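Local coordinates for protein DNA-entry nuclease (Competence-specific nuclease) (Streptococcus agalactiae ILRI112, PDB 4QGO) that probably cleaves DNA with little sequence specificity, as a metal-dependent nuclease of the His-Me finger clan and a virulence factor of the bacterium, at residues Gly32-Thr41 against Leu200-Asn208; Gly111-Ala119 against Gln153-Arg161. The protein carries 1 engineered substitution. All coordinates share one frame; numbering follows the deposited sequence. Where two conformers were deposited one is given.

Interaction 1: residues Gly32-Thr41 against Leu200-Asn208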
ATOM      1  N   GLY A  32      -1.441   9.192 -11.599  1.00  6.64           N
ATOM      2  CA  GLY A  32      -1.171   7.767 -11.601  1.00  6.72           C
ATOM      3  C   GLY A  32      -1.884   6.973 -10.520  1.00  7.65           C
ATOM      4  O   GLY A  32      -1.782   5.752 -10.485  1.00  8.97           O
ATOM      5  N   ILE A  33      -2.632   7.646  -9.648  1.00  6.10           N
ATOM      6  CA  ILE A  33      -3.316   6.947  -8.561  1.00  5.41           C
ATOM      7  C   ILE A  33      -4.787   7.357  -8.507  1.00  5.83           C
ATOM      8  O   ILE A  33      -5.206   8.237  -9.259  1.00  6.22           O
ATOM      9  CB  ILE A  33      -2.583   7.144  -7.205  1.00  6.33           C
ATOM     10  CG1 ILE A  33      -2.397   8.626  -6.838  1.00  6.15           C
ATOM     11  CG2 ILE A  33      -1.191   6.499  -7.284  1.00 10.12           C
ATOM     12  CD1 ILE A  33      -3.651   9.346  -6.336  1.00  8.70           C
ATOM     13  N   TYR A  34      -5.570   6.720  -7.640  1.00  4.82           N
ATOM     14  CA  TYR A  34      -6.947   7.157  -7.420  1.00  5.27           C
ATOM     15  C   TYR A  34      -7.061   7.869  -6.083  1.00  5.42           C
ATOM     16  O   TYR A  34      -6.796   7.281  -5.028  1.00  7.21           O
ATOM     17  CB  TYR A  34      -7.925   5.975  -7.495  1.00  7.06           C
ATOM     18  CG  TYR A  34      -8.174   5.504  -8.904  1.00  5.99           C
ATOM     19  CD1 TYR A  34      -9.164   6.087  -9.685  1.00  7.66           C
ATOM     20  CD2 TYR A  34      -7.417   4.482  -9.459  1.00  6.75           C
ATOM     21  CE1 TYR A  34      -9.383   5.668 -10.986  1.00 10.15           C
ATOM     22  CE2 TYR A  34      -7.630   4.058 -10.761  1.00  9.74           C
ATOM     23  CZ  TYR A  34      -8.619   4.651 -11.515  1.00  9.23           C
ATOM     24  OH  TYR A  34      -8.838   4.231 -12.809  1.00 11.06           O
ATOM     25  N   GLU A  35      -7.441   9.137  -6.143  0.53  5.72           N
ATOM     26  CA  GLU A  35      -7.798   9.889  -4.961  0.53  5.25           C
ATOM     27  C   GLU A  35      -9.221   9.470  -4.609  0.53  4.94           C
ATOM     28  O   GLU A  35     -10.094   9.436  -5.491  0.53  4.76           O
ATOM     29  CB  GLU A  35      -7.733  11.381  -5.272  0.53  6.09           C
ATOM     30  CG  GLU A  35      -8.049  12.295  -4.114  0.53  3.44           C
ATOM     31  CD  GLU A  35      -8.067  13.763  -4.521  0.53  9.22           C
ATOM     32  OE1 GLU A  35      -8.715  14.569  -3.820  0.53 16.12           O
ATOM     33  OE2 GLU A  35      -7.445  14.114  -5.549  0.53 17.41           O
ATOM     34  N   LEU A  36      -9.453   9.130  -3.342  1.00  5.64           N
ATOM     35  CA  LEU A  36     -10.767   8.663  -2.904  1.00  5.79           C
ATOM     36  C   LEU A  36     -11.408   9.675  -1.980  1.00  5.82           C
ATOM     37  O   LEU A  36     -10.730  10.254  -1.132  1.00  6.61           O
ATOM     38  CB  LEU A  36     -10.620   7.353  -2.120  1.00  5.54           C
ATOM     39  CG  LEU A  36      -9.793   6.254  -2.786  1.00  6.37           C
ATOM     40  CD1 LEU A  36      -9.790   5.018  -1.896  1.00  9.27           C
ATOM     41  CD2 LEU A  36     -10.324   5.932  -4.172  1.00  8.66           C
ATOM     42  N   ASN A  37     -12.719   9.878  -2.137  1.00  5.43           N
ATOM     43  CA  ASN A  37     -13.466  10.697  -1.177  1.00  6.54           C
ATOM     44  C   ASN A  37     -12.868  12.096  -0.995  1.00  5.74           C
ATOM     45  O   ASN A  37     -12.811  12.618   0.121  1.00  5.92           O
ATOM     46  CB  ASN A  37     -13.542   9.975   0.181  1.00  6.86           C
ATOM     47  CG  ASN A  37     -14.636  10.521   1.085  1.00  6.63           C
ATOM     48  OD1 ASN A  37     -15.737  10.825   0.638  1.00  7.63           O
ATOM     49  ND2 ASN A  37     -14.330  10.631   2.373  1.00  7.37           N
ATOM     50  N   ASN A  38     -12.428  12.688  -2.104  0.61  7.05           N
ATOM     51  CA  ASN A  38     -11.805  14.005  -2.095  0.61  7.17           C
ATOM     52  C   ASN A  38     -10.621  14.102  -1.140  0.61  7.98           C
ATOM     53  O   ASN A  38     -10.348  15.154  -0.560  0.61 11.88           O
ATOM     54  CB  ASN A  38     -12.843  15.087  -1.822  0.61  8.35           C
ATOM     55  CG  ASN A  38     -13.933  15.096  -2.867  0.61 11.74           C
ATOM     56  OD1 ASN A  38     -13.708  15.517  -4.003  0.61 22.61           O
ATOM     57  ND2 ASN A  38     -15.111  14.606  -2.506  0.61 12.80           N
ATOM     58  N   ASN A  39      -9.924  12.977  -1.009  1.00  6.96           N
ATOM     59  CA  ASN A  39      -8.723  12.859  -0.177  1.00  8.56           C
ATOM     60  C   ASN A  39      -8.994  12.885   1.333  1.00  9.41           C
ATOM     61  O   ASN A  39      -8.069  13.032   2.127  1.00  9.92           O
ATOM     62  CB  ASN A  39      -7.672  13.913  -0.581  1.00  9.58           C
ATOM     63  CG  ASN A  39      -6.274  13.344  -0.729  1.00 10.71           C
ATOM     64  OD1 ASN A  39      -6.071  12.135  -0.827  1.00  8.20           O
ATOM     65  ND2 ASN A  39      -5.293  14.238  -0.761  1.00 14.48           N
ATOM     66  N   GLN A  40     -10.262  12.731   1.724  1.00  5.83           N
ATOM     67  CA  GLN A  40     -10.634  12.742   3.132  1.00  6.64           C
ATOM     68  C   GLN A  40     -10.808  11.328   3.664  1.00  7.15           C
ATOM     69  O   GLN A  40     -11.410  10.471   3.011  1.00  6.47           O
ATOM     70  CB  GLN A  40     -11.929  13.544   3.349  1.00  8.14           C
ATOM     71  CG  GLN A  40     -11.911  14.918   2.692  1.00 10.65           C
ATOM     72  CD  GLN A  40     -10.755  15.772   3.162  1.00 11.62           C
ATOM     73  OE1 GLN A  40     -10.696  16.164   4.325  1.00 13.75           O
ATOM     74  NE2 GLN A  40      -9.824  16.057   2.260  1.00 14.79           N
ATOM     75  N   THR A  41     -10.261  11.099   4.858  1.00  7.46           N
ATOM     76  CA  THR A  41     -10.412   9.830   5.562  1.00  7.15           C
ATOM     77  C   THR A  41     -11.006  10.092   6.938  1.00  5.60           C
ATOM     78  O   THR A  41     -10.862  11.191   7.482  1.00  7.34           O
ATOM     79  CB  THR A  41      -9.062   9.099   5.707  1.00  6.42           C
ATOM     80  OG1 THR A  41      -9.224   7.956   6.559  1.00  6.63           O
ATOM     81  CG2 THR A  41      -8.003  10.026   6.291  1.00  5.84           C
ATOM     82  N   LEU A 200      -1.685  16.989   7.569  1.00  9.10           N
ATOM     83  CA  LEU A 200      -1.549  15.875   6.643  1.00  7.94           C
ATOM     84  C   LEU A 200      -2.834  15.071   6.610  1.00  7.35           C
ATOM     85  O   LEU A 200      -3.325  14.626   7.651  1.00  8.01           O
ATOM     86  CB  LEU A 200      -0.405  14.949   7.053  1.00  7.45           C
ATOM     87  CG  LEU A 200      -0.221  13.707   6.170  1.00  8.10           C
ATOM     88  CD1 LEU A 200       0.243  14.110   4.788  1.00 10.11           C
ATOM     89  CD2 LEU A 200       0.768  12.725   6.801  1.00 11.10           C
ATOM     90  N   GLU A 201      -3.377  14.883   5.414  1.00  7.04           N
ATOM     91  CA  GLU A 201      -4.535  14.009   5.256  1.00  6.66           C
ATOM     92  C   GLU A 201      -4.616  13.518   3.827  1.00  5.31           C
ATOM     93  O   GLU A 201      -4.566  14.313   2.895  1.00  8.95           O
ATOM     94  CB  GLU A 201      -5.836  14.713   5.652  1.00  9.24           C
ATOM     95  CG  GLU A 201      -7.044  13.782   5.572  1.00  6.56           C
ATOM     96  CD  GLU A 201      -8.298  14.331   6.222  1.00  9.93           C
ATOM     97  OE1 GLU A 201      -8.240  15.417   6.838  1.00 10.89           O
ATOM     98  OE2 GLU A 201      -9.355  13.654   6.127  1.00  9.09           O
ATOM     99  N   PHE A 202      -4.721  12.210   3.656  1.00  5.17           N
ATOM    100  CA  PHE A 202      -4.958  11.660   2.327  1.00  5.44           C
ATOM    101  C   PHE A 202      -5.745  10.359   2.381  1.00  6.00           C
ATOM    102  O   PHE A 202      -5.816   9.701   3.423  1.00  5.60           O
ATOM    103  CB  PHE A 202      -3.661  11.516   1.494  1.00  7.57           C
ATOM    104  CG  PHE A 202      -2.616  10.598   2.092  1.00  4.80           C
ATOM    105  CD1 PHE A 202      -2.774   9.218   2.065  1.00  4.89           C
ATOM    106  CD2 PHE A 202      -1.440  11.121   2.610  1.00  6.15           C
ATOM    107  CE1 PHE A 202      -1.803   8.377   2.578  1.00  6.52           C
ATOM    108  CE2 PHE A 202      -0.450  10.286   3.119  1.00  6.24           C
ATOM    109  CZ  PHE A 202      -0.627   8.912   3.099  1.00  5.85           C
ATOM    110  N   ASN A 203      -6.342  10.002   1.245  1.00  4.69           N
ATOM    111  CA  ASN A 203      -7.122   8.789   1.106  1.00  4.61           C
ATOM    112  C   ASN A 203      -6.984   8.397  -0.356  1.00  7.04           C
ATOM    113  O   ASN A 203      -7.590   9.020  -1.231  1.00  6.97           O
ATOM    114  CB  ASN A 203      -8.593   9.045   1.471  1.00  5.30           C
ATOM    115  CG  ASN A 203      -9.393   7.768   1.579  1.00  4.44           C
ATOM    116  OD1 ASN A 203      -8.947   6.703   1.150  1.00  5.32           O
ATOM    117  ND2 ASN A 203     -10.590   7.864   2.155  1.00  6.44           N
ATOM    118  N   VAL A 204      -6.159   7.389  -0.620  1.00  4.29           N
ATOM    119  CA  VAL A 204      -5.837   7.018  -1.995  1.00  4.01           C
ATOM    120  C   VAL A 204      -5.836   5.509  -2.199  1.00  5.34           C
ATOM    121  O   VAL A 204      -5.667   4.723  -1.248  1.00  5.43           O
ATOM    122  CB  VAL A 204      -4.450   7.568  -2.430  1.00  5.80           C
ATOM    123  CG1 VAL A 204      -4.387   9.103  -2.339  1.00  8.10           C
ATOM    124  CG2 VAL A 204      -3.356   6.942  -1.589  1.00  5.65           C
ATOM    125  N   ALA A 205      -6.021   5.107  -3.450  1.00  6.14           N
ATOM    126  CA  ALA A 205      -5.797   3.723  -3.851  1.00  4.23           C
ATOM    127  C   ALA A 205      -4.680   3.716  -4.876  1.00  6.01           C
ATOM    128  O   ALA A 205      -4.768   4.395  -5.891  1.00  5.74           O
ATOM    129  CB  ALA A 205      -7.064   3.112  -4.441  1.00  6.64           C
ATOM    130  N   ILE A 206      -3.615   2.966  -4.591  1.00  4.26           N
ATOM    131  CA  ILE A 206      -2.476   2.841  -5.493  1.00  5.55           C
ATOM    132  C   ILE A 206      -2.679   1.583  -6.323  1.00  6.47           C
ATOM    133  O   ILE A 206      -2.610   0.477  -5.788  1.00  5.85           O
ATOM    134  CB  ILE A 206      -1.160   2.652  -4.712  1.00  4.68           C
ATOM    135  CG1 ILE A 206      -1.024   3.667  -3.568  1.00  8.98           C
ATOM    136  CG2 ILE A 206       0.032   2.690  -5.673  1.00  7.49           C
ATOM    137  CD1 ILE A 206      -0.931   5.080  -4.006  1.00 10.44           C
ATOM    138  N   PRO A 207      -2.953   1.735  -7.629  1.00  5.79           N
ATOM    139  CA  PRO A 207      -3.199   0.519  -8.417  1.00  4.34           C
ATOM    140  C   PRO A 207      -1.980  -0.413  -8.401  1.00  5.12           C
ATOM    141  O   PRO A 207      -0.834   0.045  -8.535  1.00  5.81           O
ATOM    142  CB  PRO A 207      -3.458   1.065  -9.836  1.00  6.37           C
ATOM    143  CG  PRO A 207      -3.976   2.494  -9.583  1.00  6.82           C
ATOM    144  CD  PRO A 207      -3.129   2.965  -8.427  1.00  7.03           C
ATOM    145  N   ASN A 208      -2.232  -1.709  -8.229  1.00  5.68           N
ATOM    146  CA  ASN A 208      -1.164  -2.701  -8.255  1.00  5.03           C
ATOM    147  C   ASN A 208      -0.921  -3.133  -9.686  1.00  4.88           C
ATOM    148  O   ASN A 208      -1.200  -4.275 -10.085  1.00  6.46           O
ATOM    149  CB  ASN A 208      -1.506  -3.895  -7.373  1.00  5.77           C
ATOM    150  CG  ASN A 208      -0.276  -4.671  -6.964  1.00  5.69           C
ATOM    151  OD1 ASN A 208       0.857  -4.199  -7.144  1.00  5.89           O
ATOM    152  ND2 ASN A 208      -0.484  -5.866  -6.401  1.00  5.87           N
TER
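Asn-203 meets the 32-41 segment with both its backbone and its side chain, at the point where strand 33-36 gives way to a turn. Its carbonyl O takes the N-H of Leu-36 (2.8 Å), continuing the antiparallel pairing that Tyr-34 and Ala-205 make through two mutual bonds, Tyr-34 N to Ala-205 O at 3.0 Å and Ala-205 N to Tyr-34 O at 2.8 Å. Its own N-H, in turn, goes to Asn-39 OD1 at 3.0 Å, approaching above the amide plane, so that a side chain stands in where the strand has ended. With chi1 at -170°, CG of Asn-203 lies opposite its backbone N, and ND2 reaches Gln-40 O at 2.9 Å in an almost straight bond (175°). Asn-37 ND2 grips the same oxygen from the opposite face of the carbonyl. The amide of Asn-203 is further fixed by His-190, which bonds OD1. Further along, the extended Glu-201 offers the anti lone pair of OE2 to Thr-41 N (3.0 Å), while Thr-41 OG1 is held by Glu-192. At the other end the contact turns apolar: Ile-33 CG2 lies 3.6 Å from Ile-206 CD1. Strand 33-36 is thus held by regular sheet bonds, whereas the turn, closed by its own backbone bonds from Asn-39 N to Leu-36 O and from Gln-40 N to Asn-37 O, is joined to strand 201-207 largely through the side chains of Asn-39, Asn-203 and Glu-201.

Interaction 2: residues Gly111-Ala119 against Gln153-Arg161. Engineered in segment 111-119: Ala-112 (natural residue His). With SO4 (sulfate ion), chain E.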
ATOM      1  N   GLY A 111       6.119  -6.131  -1.257  1.00  5.27           N
ATOM      2  CA  GLY A 111       5.516  -4.866  -0.855  1.00  5.76           C
ATOM      3  C   GLY A 111       5.011  -4.839   0.578  1.00  4.15           C
ATOM      4  O   GLY A 111       4.038  -5.514   0.905  1.00  6.49           O
ATOM      5  N   ALA A 112       5.661  -4.053   1.435  1.00  5.63           N
ATOM      6  CA  ALA A 112       5.188  -3.898   2.809  1.00  6.01           C
ATOM      7  C   ALA A 112       3.920  -3.062   2.877  1.00  6.03           C
ATOM      8  O   ALA A 112       3.798  -2.052   2.185  1.00  8.17           O
ATOM      9  CB  ALA A 112       6.261  -3.244   3.662  1.00  7.09           C
ATOM     10  N   LEU A 113       2.982  -3.472   3.725  1.00  5.54           N
ATOM     11  CA  LEU A 113       1.818  -2.631   4.002  1.00  6.28           C
ATOM     12  C   LEU A 113       2.266  -1.441   4.840  1.00  6.28           C
ATOM     13  O   LEU A 113       2.019  -0.281   4.482  1.00  6.28           O
ATOM     14  CB  LEU A 113       0.725  -3.412   4.739  1.00  4.96           C
ATOM     15  CG  LEU A 113      -0.215  -4.263   3.868  1.00  5.97           C
ATOM     16  CD1 LEU A 113       0.511  -5.332   3.073  1.00  5.97           C
ATOM     17  CD2 LEU A 113      -1.283  -4.918   4.755  1.00  6.13           C
ATOM     18  N   ILE A 114       2.929  -1.745   5.955  1.00  5.68           N
ATOM     19  CA  ILE A 114       3.483  -0.719   6.838  1.00  4.00           C
ATOM     20  C   ILE A 114       5.005  -0.730   6.703  1.00  6.37           C
ATOM     21  O   ILE A 114       5.655  -1.720   7.025  1.00  7.32           O
ATOM     22  CB  ILE A 114       3.101  -0.966   8.313  1.00  7.03           C
ATOM     23  CG1 ILE A 114       1.586  -1.168   8.469  1.00  6.17           C
ATOM     24  CG2 ILE A 114       3.571   0.194   9.171  1.00  9.51           C
ATOM     25  CD1 ILE A 114       0.759   0.065   8.148  1.00  7.97           C
ATOM     26  N   ALA A 115       5.556   0.380   6.212  1.00  6.05           N
ATOM     27  CA  ALA A 115       6.986   0.503   5.921  1.00  7.29           C
ATOM     28  C   ALA A 115       7.902   0.366   7.133  1.00  6.20           C
ATOM     29  O   ALA A 115       7.596   0.838   8.227  1.00  8.04           O
ATOM     30  CB  ALA A 115       7.263   1.826   5.200  1.00  5.98           C
ATOM     31  N   TYR A 116       9.043  -0.272   6.899  1.00  8.29           N
ATOM     32  CA  TYR A 116      10.066  -0.450   7.910  1.00  8.33           C
ATOM     33  C   TYR A 116      10.468   0.881   8.533  1.00  8.34           C
ATOM     34  O   TYR A 116      10.582   0.993   9.752  1.00  7.56           O
ATOM     35  CB  TYR A 116      11.297  -1.136   7.290  1.00  9.04           C
ATOM     36  CG  TYR A 116      12.417  -1.360   8.282  1.00 10.28           C
ATOM     37  CD1 TYR A 116      12.340  -2.379   9.218  1.00 15.09           C
ATOM     38  CD2 TYR A 116      13.539  -0.535   8.296  1.00 12.17           C
ATOM     39  CE1 TYR A 116      13.348  -2.587  10.137  1.00 15.26           C
ATOM     40  CE2 TYR A 116      14.557  -0.747   9.206  1.00 14.87           C
ATOM     41  CZ  TYR A 116      14.448  -1.768  10.127  1.00 17.54           C
ATOM     42  OH  TYR A 116      15.449  -1.988  11.049  1.00 22.88           O
ATOM     43  N   ALA A 117      10.685   1.895   7.704  1.00  7.91           N
ATOM     44  CA  ALA A 117      11.137   3.181   8.227  1.00  8.37           C
ATOM     45  C   ALA A 117      10.102   3.824   9.151  1.00  7.44           C
ATOM     46  O   ALA A 117      10.444   4.608  10.028  1.00  8.43           O
ATOM     47  CB  ALA A 117      11.488   4.126   7.088  1.00 11.60           C
ATOM     48  N   LEU A 118       8.830   3.492   8.953  1.00  6.74           N
ATOM     49  CA  LEU A 118       7.772   4.133   9.725  1.00  6.08           C
ATOM     50  C   LEU A 118       7.547   3.496  11.090  1.00  7.47           C
ATOM     51  O   LEU A 118       7.208   4.188  12.049  1.00  9.12           O
ATOM     52  CB  LEU A 118       6.456   4.167   8.937  1.00  7.95           C
ATOM     53  CG  LEU A 118       6.506   4.938   7.624  1.00  8.96           C
ATOM     54  CD1 LEU A 118       5.166   4.823   6.900  1.00  8.81           C
ATOM     55  CD2 LEU A 118       6.861   6.401   7.869  1.00 10.95           C
ATOM     56  N   ALA A 119       7.762   2.185  11.192  1.00  7.54           N
ATOM     57  CA  ALA A 119       7.362   1.490  12.405  1.00  8.12           C
ATOM     58  C   ALA A 119       8.368   0.456  12.883  1.00  9.42           C
ATOM     59  O   ALA A 119       8.081  -0.317  13.805  1.00 10.88           O
ATOM     60  CB  ALA A 119       6.041   0.854  12.179  1.00 10.42           C
ATOM     61  N   GLN A 153       3.268   3.921  -3.970  1.00  5.62           N
ATOM     62  CA  GLN A 153       3.135   3.866  -2.525  1.00  4.70           C
ATOM     63  C   GLN A 153       4.311   4.576  -1.827  1.00  6.45           C
ATOM     64  O   GLN A 153       4.120   5.203  -0.779  1.00  7.47           O
ATOM     65  CB  GLN A 153       2.983   2.414  -2.068  1.00  4.75           C
ATOM     66  CG  GLN A 153       2.920   2.260  -0.550  1.00  5.12           C
ATOM     67  CD  GLN A 153       2.413   0.901  -0.117  1.00  6.02           C
ATOM     68  OE1 GLN A 153       1.780   0.173  -0.890  1.00  7.75           O
ATOM     69  NE2 GLN A 153       2.680   0.554   1.142  1.00  8.37           N
ATOM     70  N   ASN A 154       5.503   4.507  -2.416  1.00  6.15           N
ATOM     71  CA  ASN A 154       6.654   5.209  -1.842  1.00  5.76           C
ATOM     72  C   ASN A 154       6.383   6.705  -1.681  1.00  6.47           C
ATOM     73  O   ASN A 154       6.787   7.301  -0.691  1.00  7.81           O
ATOM     74  CB  ASN A 154       7.908   5.019  -2.713  1.00  7.72           C
ATOM     75  CG  ASN A 154       8.833   3.907  -2.213  1.00 14.21           C
ATOM     76  OD1 ASN A 154       8.591   3.269  -1.183  1.00 11.77           O
ATOM     77  ND2 ASN A 154       9.912   3.678  -2.955  1.00 12.72           N
ATOM     78  N   TYR A 155       5.708   7.314  -2.657  1.00  5.08           N
ATOM     79  CA  TYR A 155       5.402   8.742  -2.568  1.00  5.11           C
ATOM     80  C   TYR A 155       4.611   9.062  -1.292  1.00  6.92           C
ATOM     81  O   TYR A 155       4.925  10.016  -0.563  1.00  7.19           O
ATOM     82  CB  TYR A 155       4.605   9.222  -3.793  1.00  6.79           C
ATOM     83  CG  TYR A 155       4.211  10.675  -3.682  1.00  5.95           C
ATOM     84  CD1 TYR A 155       5.119  11.680  -3.981  1.00  8.06           C
ATOM     85  CD2 TYR A 155       2.938  11.040  -3.258  1.00  7.77           C
ATOM     86  CE1 TYR A 155       4.777  13.012  -3.844  1.00 12.37           C
ATOM     87  CE2 TYR A 155       2.586  12.381  -3.126  1.00  7.12           C
ATOM     88  CZ  TYR A 155       3.512  13.348  -3.430  1.00 12.03           C
ATOM     89  OH  TYR A 155       3.171  14.678  -3.296  1.00 15.68           O
ATOM     90  N   TYR A 156       3.562   8.284  -1.048  1.00  5.78           N
ATOM     91  CA  TYR A 156       2.726   8.494   0.122  1.00  6.96           C
ATOM     92  C   TYR A 156       3.439   8.178   1.418  1.00  7.25           C
ATOM     93  O   TYR A 156       3.275   8.886   2.420  1.00  6.36           O
ATOM     94  CB  TYR A 156       1.399   7.749  -0.034  1.00  5.86           C
ATOM     95  CG  TYR A 156       0.547   8.479  -1.036  1.00  5.86           C
ATOM     96  CD1 TYR A 156      -0.271   9.538  -0.638  1.00  6.76           C
ATOM     97  CD2 TYR A 156       0.613   8.172  -2.387  1.00  8.09           C
ATOM     98  CE1 TYR A 156      -1.021  10.244  -1.561  1.00  6.24           C
ATOM     99  CE2 TYR A 156      -0.135   8.871  -3.317  1.00  7.84           C
ATOM    100  CZ  TYR A 156      -0.952   9.898  -2.894  1.00  7.56           C
ATOM    101  OH  TYR A 156      -1.698  10.612  -3.806  1.00  9.98           O
ATOM    102  N   GLU A 157       4.263   7.139   1.391  1.00  5.31           N
ATOM    103  CA  GLU A 157       5.110   6.839   2.545  1.00  6.04           C
ATOM    104  C   GLU A 157       6.060   7.993   2.851  1.00  5.85           C
ATOM    105  O   GLU A 157       6.281   8.315   4.020  1.00  6.87           O
ATOM    106  CB  GLU A 157       5.857   5.518   2.350  1.00  6.28           C
ATOM    107  CG  GLU A 157       4.903   4.315   2.448  1.00  6.55           C
ATOM    108  CD  GLU A 157       5.507   3.036   1.944  1.00  8.04           C
ATOM    109  OE1 GLU A 157       6.393   3.110   1.077  1.00  9.92           O
ATOM    110  OE2 GLU A 157       5.097   1.945   2.407  1.00  7.46           O
ATOM    111  N   SER A 158       6.592   8.627   1.810  1.00  6.09           N
ATOM    112  CA  SER A 158       7.433   9.797   2.005  1.00  7.00           C
ATOM    113  C   SER A 158       6.679  10.946   2.660  1.00  6.63           C
ATOM    114  O   SER A 158       7.244  11.640   3.510  1.00  8.22           O
ATOM    115  CB  SER A 158       8.035  10.264   0.684  1.00  8.45           C
ATOM    116  OG  SER A 158       8.943   9.295   0.190  1.00 12.42           O
ATOM    117  N   LEU A 159       5.417  11.160   2.289  1.00  6.12           N
ATOM    118  CA  LEU A 159       4.636  12.200   2.951  1.00  8.60           C
ATOM    119  C   LEU A 159       4.501  11.912   4.440  1.00  6.66           C
ATOM    120  O   LEU A 159       4.609  12.815   5.278  1.00  6.71           O
ATOM    121  CB  LEU A 159       3.234  12.324   2.337  1.00  7.62           C
ATOM    122  CG  LEU A 159       3.162  12.786   0.886  1.00  7.93           C
ATOM    123  CD1 LEU A 159       1.701  12.815   0.430  1.00  8.51           C
ATOM    124  CD2 LEU A 159       3.811  14.153   0.710  1.00 12.62           C
ATOM    125  N   VAL A 160       4.250  10.648   4.773  1.00  5.78           N
ATOM    126  CA  VAL A 160       4.045  10.262   6.164  1.00  5.61           C
ATOM    127  C   VAL A 160       5.356  10.362   6.938  1.00  5.35           C
ATOM    128  O   VAL A 160       5.397  10.893   8.049  1.00  7.05           O
ATOM    129  CB  VAL A 160       3.496   8.836   6.272  1.00  5.33           C
ATOM    130  CG1 VAL A 160       3.397   8.412   7.722  1.00  7.37           C
ATOM    131  CG2 VAL A 160       2.121   8.763   5.622  1.00  7.82           C
ATOM    132  N   ARG A 161       6.425   9.877   6.326  1.00  7.02           N
ATOM    133  CA  ARG A 161       7.749   9.928   6.938  1.00  5.81           C
ATOM    134  C   ARG A 161       8.155  11.364   7.230  1.00  6.93           C
ATOM    135  O   ARG A 161       8.640  11.670   8.326  1.00  8.42           O
ATOM    136  CB  ARG A 161       8.746   9.280   5.984  1.00  8.86           C
ATOM    137  CG  ARG A 161      10.119   9.091   6.540  1.00 14.50           C
ATOM    138  CD  ARG A 161      10.997   8.316   5.572  1.00 17.52           C
ATOM    139  NE  ARG A 161      11.245   9.077   4.350  1.00 17.07           N
ATOM    140  CZ  ARG A 161      10.805   8.726   3.149  1.00 18.58           C
ATOM    141  NH1 ARG A 161      10.087   7.613   3.003  1.00 17.35           N
ATOM    142  NH2 ARG A 161      11.086   9.490   2.097  1.00 17.61           N
TER
HETATM  143  S   SO4 E 303      16.276  -5.088  12.948  0.70 47.40           S
HETATM  144  O1  SO4 E 303      16.468  -5.917  11.762  0.70 45.16           O
HETATM  145  O2  SO4 E 303      15.148  -4.182  12.734  0.70 24.55           O
HETATM  146  O3  SO4 E 303      16.000  -5.941  14.101  0.70 57.04           O
HETATM  147  O4  SO4 E 303      17.492  -4.319  13.198  0.70 30.28           O
HETATM  148  O   HOH W   1       3.521   1.937   4.614  1.00  6.40           O
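The amide of Gln-153 and the carboxylate of Glu-157, one turn apart on helix 153-165, are the flat groups turned toward the 111-119 segment. NE2 of Gln-153 comes to Glu-157 OE2 (3.1 Å) from above the carboxylate plane, 60° out of it, while Ala-115 CB rests against the same oxygen. Of the aromatic rings, Tyr-116 carries a sulfate oxygen, O2, at its edge and in its plane, where the phenol OH bonds it at 2.8 Å; Arg-80 makes a cation-pi contact with this ring. On the helix, Tyr-155 places CD2 over one face of Tyr-156, offset toward the rim.

Gln-153 is the direct polar bridge between the segments. Its CG stands opposite the backbone N (chi1 177°) and the chain runs out extended, bringing NE2 to Ala-112 O at 3.0 Å, though the bond is weak, bent to 124°. OE1 of the amide is held by Gln-138, which fixes the orientation of the group. A water completes the bridge: it donates to Leu-113 O (2.7 Å) and to Glu-157 OE2 (2.7 Å) and accepts from Ala-115 N (3.0 Å), the N-cap residue of helix 116-119. Beyond this polar patch Leu-118 crosses Val-160 at about a right angle, CD2 to CG1 4.0 Å, and also lies against the backbone of Arg-161.

Ala-112 is an engineered replacement of histidine at the end of strand 108-112. That strand pairs antiparallel with 135-139, and helix 153-165 packs beside them. This is consistent with the beta-beta-alpha metal finger of DNA/RNA non-specific endonucleases, in which a histidine of the first finger strand commonly serves as the general base; no metal is bound here.

Helix 153-165 is the shared element: with one side it meets the finger strand in interaction 2, and with another it covers the face of the large antiparallel sheet that carries Ile-33, Phe-202 and Val-204. The centres of interactions 1 and 2 are 15 Å apart, yet their side chains meet. Tyr-156 OH lies 3.4 Å from Val-204 CG1 and equally close to Ile-33 CD1, while also bonding Arg-151; the Tyr-156 and Phe-202 rings pack edge-to-face, and Phe-202 CZ approaches Val-160 CG2 at 3.7 Å. Along the chain, interaction 2 is nested within the loop closed by interaction 1. The sheet pairing therefore backs the helix that faces the probable active site around Ala-112.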